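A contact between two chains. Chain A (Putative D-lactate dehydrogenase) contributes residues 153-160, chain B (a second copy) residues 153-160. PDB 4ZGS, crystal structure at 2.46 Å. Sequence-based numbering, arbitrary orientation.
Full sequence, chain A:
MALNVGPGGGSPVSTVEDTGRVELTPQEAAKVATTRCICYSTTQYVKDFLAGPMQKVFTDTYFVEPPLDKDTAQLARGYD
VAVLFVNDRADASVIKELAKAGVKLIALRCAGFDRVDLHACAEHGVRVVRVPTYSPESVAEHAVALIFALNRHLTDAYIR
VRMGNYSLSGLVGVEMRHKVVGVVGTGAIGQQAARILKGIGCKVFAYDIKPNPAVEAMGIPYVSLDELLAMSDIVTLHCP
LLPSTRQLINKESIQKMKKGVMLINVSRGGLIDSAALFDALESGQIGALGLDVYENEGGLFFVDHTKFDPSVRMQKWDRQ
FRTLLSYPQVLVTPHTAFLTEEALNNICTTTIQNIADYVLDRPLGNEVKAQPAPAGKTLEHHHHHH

Chain A 153-160: HLTDAYIR
Chain B (153-160) HLTDAYIR

Two copies of one helix cross almost at right angles and are joined without a single hydrogen bond between the stretches; in place of polar pairing, each threonine lays its CB over the face of the partner chain's tyrosine ring. Thr A155 CB lies 3.8 Å from the centroid of the Tyr B158 ring, 20° off the ring normal, and Thr B155 CB lies 3.9 Å from the centroid of the Tyr A158 ring, 26° off the normal. Both are CH-pi contacts, and the two are nearly identical, each repeating the other with the chains exchanged.

In each chain residues 154-160 are helical, with phi near -60° and psi near -45°, and the helix continues later in the chain. His A153 and His B153 occupy the N-cap positions with left-handed backbone angles (52/44 and 49/47) and take no part in the contact. Each helix is held by i to i+4 bonds, among them Ala A157 N to His A153 O at 3.0 Å and Tyr B158 N to Leu B154 O at 2.9 Å. The axes approach to 9.6 Å with 85° between their N-to-C directions (signed crossing angle -85°). The register centres on the threonines, whose CA atoms, Thr A155 CA and Thr B155 CA, are 5.5 Å apart. The short beta-branched side chain suits this crossing point: it points toward the other helix, adopts chi1 p (65° in A, 61° in B), and its CB sits over the ring face of the partner tyrosine, with the two backbones close at this point.

One turn on, Tyr A158 and Tyr B158 also point toward the partner, with chi1 t (176° and 174°) and chi2 near 70°. This sets each ring flat against the opposing threonine, with Tyr A158 CD2 3.5 Å from Thr B155 CB and Tyr B158 CD2 3.6 Å from Thr A155 CB. Each ring therefore offers a broad apolar surface to this contact, while its OH is hydrogen-bonded to a residue adjoining one of the stretches.

The isoleucines close the contact at the ring edges. The CA-to-CB bonds of Ile A159 and Ile B159 run sideways, but chi1 m (-69° in A, -74° in B) and chi2 t (168° in both) bring the side-chain ends nearer. Ile A159 CD1 reaches Tyr B158 CE2 at 3.6 Å, and Ile B159 CD1 reaches Tyr A158 CE2 at 4.0 Å, each near the ring plane. The two isoleucines also meet, with Ile A159 CG1 4.4 Å from Ile B159 CD1.

Leu A154 and Leu B154, both chi1 m and chi2 t, point toward the other helix but lend little area; each makes its closest contact through its own backbone O, as in Leu A154 O to Thr B155 CG2 at 4.5 Å. Arg A160 and Arg B160 stay out of reach and are hydrogen-bonded elsewhere in the structure. Altogether 376 Å² is buried, mostly by threonine, tyrosine and isoleucine, so CH-pi and apolar packing account for the contact.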

# COMPACT_ATOMS: atom_id res chain seq x y z
N HIS A 153 -8.75 0.14 14.07
CA HIS A 153 -7.64 0.50 13.18
C HIS A 153 -7.30 -0.63 12.24
O HIS A 153 -6.12 -0.93 12.02
CB HIS A 153 -6.35 0.88 13.99
CG HIS A 153 -6.50 2.04 14.91
ND1 HIS A 153 -6.37 3.35 14.49
CD2 HIS A 153 -6.77 2.10 16.24
CE1 HIS A 153 -6.54 4.16 15.52
NE2 HIS A 153 -6.79 3.43 16.59
N LEU A 154 -8.32 -1.25 11.66
CA LEU A 154 -8.09 -2.38 10.76
C LEU A 154 -7.28 -2.02 9.49
O LEU A 154 -6.48 -2.84 9.04
CB LEU A 154 -9.42 -3.04 10.35
CG LEU A 154 -10.25 -3.68 11.46
CD1 LEU A 154 -11.41 -4.52 10.83
CD2 LEU A 154 -9.42 -4.54 12.37
N THR A 155 -7.47 -0.84 8.89
CA THR A 155 -6.70 -0.56 7.66
C THR A 155 -5.20 -0.38 7.98
O THR A 155 -4.36 -1.03 7.36
CB THR A 155 -7.23 0.66 6.87
OG1 THR A 155 -7.07 1.88 7.62
CG2 THR A 155 -8.73 0.45 6.47
N ASP A 156 -4.87 0.46 8.96
CA ASP A 156 -3.49 0.52 9.46
C ASP A 156 -2.94 -0.87 9.76
O ASP A 156 -1.82 -1.20 9.36
CB ASP A 156 -3.39 1.38 10.72
CG ASP A 156 -3.68 2.85 10.47
OD1 ASP A 156 -4.02 3.21 9.31
OD2 ASP A 156 -3.60 3.64 11.44
N ALA A 157 -3.70 -1.70 10.49
CA ALA A 157 -3.16 -2.98 10.92
C ALA A 157 -2.81 -3.89 9.77
O ALA A 157 -1.76 -4.51 9.74
CB ALA A 157 -4.13 -3.67 11.83
N TYR A 158 -3.72 -3.94 8.80
CA TYR A 158 -3.56 -4.78 7.63
C TYR A 158 -2.27 -4.41 6.90
O TYR A 158 -1.49 -5.29 6.53
CB TYR A 158 -4.78 -4.66 6.72
CG TYR A 158 -4.66 -5.43 5.44
CD1 TYR A 158 -4.70 -6.83 5.43
CD2 TYR A 158 -4.49 -4.77 4.23
CE1 TYR A 158 -4.56 -7.55 4.26
CE2 TYR A 158 -4.37 -5.49 3.05
CZ TYR A 158 -4.40 -6.87 3.08
OH TYR A 158 -4.28 -7.57 1.91
N ILE A 159 -2.04 -3.11 6.71
CA ILE A 159 -0.89 -2.64 5.92
C ILE A 159 0.47 -2.94 6.55
O ILE A 159 1.41 -3.40 5.89
CB ILE A 159 -0.97 -1.13 5.65
CG1 ILE A 159 -2.14 -0.84 4.69
CG2 ILE A 159 0.36 -0.62 5.06
CD1 ILE A 159 -2.53 0.61 4.57
N ARG A 160 0.55 -2.64 7.84
CA ARG A 160 1.73 -2.95 8.64
C ARG A 160 2.00 -4.43 8.63
O ARG A 160 3.16 -4.83 8.47
CB ARG A 160 1.53 -2.53 10.06
CG ARG A 160 1.32 -1.09 10.31
CD ARG A 160 0.94 -1.07 11.78
NE ARG A 160 0.94 0.24 12.37
CZ ARG A 160 1.39 0.46 13.58
NH1 ARG A 160 1.91 -0.54 14.29
NH2 ARG A 160 1.33 1.69 14.04
N HIS B 153 -14.86 -6.01 2.16
CA HIS B 153 -13.56 -5.76 1.50
C HIS B 153 -13.00 -4.39 1.83
O HIS B 153 -12.67 -3.63 0.94
CB HIS B 153 -13.67 -5.89 -0.03
CG HIS B 153 -14.09 -7.24 -0.49
ND1 HIS B 153 -15.41 -7.57 -0.76
CD2 HIS B 153 -13.38 -8.37 -0.73
CE1 HIS B 153 -15.48 -8.83 -1.14
NE2 HIS B 153 -14.26 -9.34 -1.14
N LEU B 154 -13.01 -4.05 3.11
CA LEU B 154 -12.58 -2.73 3.54
C LEU B 154 -11.10 -2.44 3.29
O LEU B 154 -10.78 -1.31 2.88
CB LEU B 154 -12.90 -2.51 5.01
CG LEU B 154 -14.41 -2.51 5.24
CD1 LEU B 154 -14.81 -2.12 6.69
CD2 LEU B 154 -15.00 -1.55 4.24
N THR B 155 -10.23 -3.43 3.47
CA THR B 155 -8.81 -3.18 3.30
C THR B 155 -8.50 -2.87 1.81
O THR B 155 -7.87 -1.84 1.52
CB THR B 155 -7.94 -4.36 3.82
OG1 THR B 155 -8.23 -5.56 3.09
CG2 THR B 155 -8.17 -4.61 5.31
N ASP B 156 -9.00 -3.72 0.91
CA ASP B 156 -8.99 -3.49 -0.55
C ASP B 156 -9.48 -2.10 -0.90
O ASP B 156 -8.85 -1.36 -1.68
CB ASP B 156 -9.87 -4.50 -1.26
CG ASP B 156 -9.32 -5.90 -1.19
OD1 ASP B 156 -8.08 -6.02 -1.23
OD2 ASP B 156 -10.11 -6.88 -1.07
N ALA B 157 -10.62 -1.73 -0.35
CA ALA B 157 -11.23 -0.47 -0.74
C ALA B 157 -10.36 0.71 -0.31
O ALA B 157 -10.22 1.68 -1.03
CB ALA B 157 -12.65 -0.34 -0.17
N TYR B 158 -9.83 0.62 0.90
CA TYR B 158 -9.01 1.67 1.47
C TYR B 158 -7.79 1.97 0.63
O TYR B 158 -7.50 3.14 0.34
CB TYR B 158 -8.56 1.29 2.87
CG TYR B 158 -7.59 2.28 3.49
CD1 TYR B 158 -8.01 3.54 3.90
CD2 TYR B 158 -6.25 1.94 3.66
CE1 TYR B 158 -7.10 4.46 4.48
CE2 TYR B 158 -5.34 2.85 4.23
CZ TYR B 158 -5.77 4.11 4.64
OH TYR B 158 -4.86 5.00 5.21
N ILE B 159 -7.08 0.91 0.27
CA ILE B 159 -5.83 1.04 -0.47
C ILE B 159 -6.06 1.58 -1.89
O ILE B 159 -5.35 2.49 -2.36
CB ILE B 159 -5.08 -0.31 -0.54
CG1 ILE B 159 -4.46 -0.66 0.81
CG2 ILE B 159 -3.95 -0.25 -1.54
CD1 ILE B 159 -3.97 -2.11 0.89
N ARG B 160 -7.07 1.03 -2.56
CA ARG B 160 -7.39 1.49 -3.90
C ARG B 160 -7.73 2.95 -3.92
O ARG B 160 -7.22 3.71 -4.76
CB ARG B 160 -8.54 0.73 -4.47
CG ARG B 160 -8.35 -0.73 -4.78
CD ARG B 160 -9.81 -1.07 -5.06
NE ARG B 160 -10.07 -2.31 -5.74
CZ ARG B 160 -11.00 -2.40 -6.68
NH1 ARG B 160 -11.69 -1.33 -7.02
NH2 ARG B 160 -11.22 -3.57 -7.27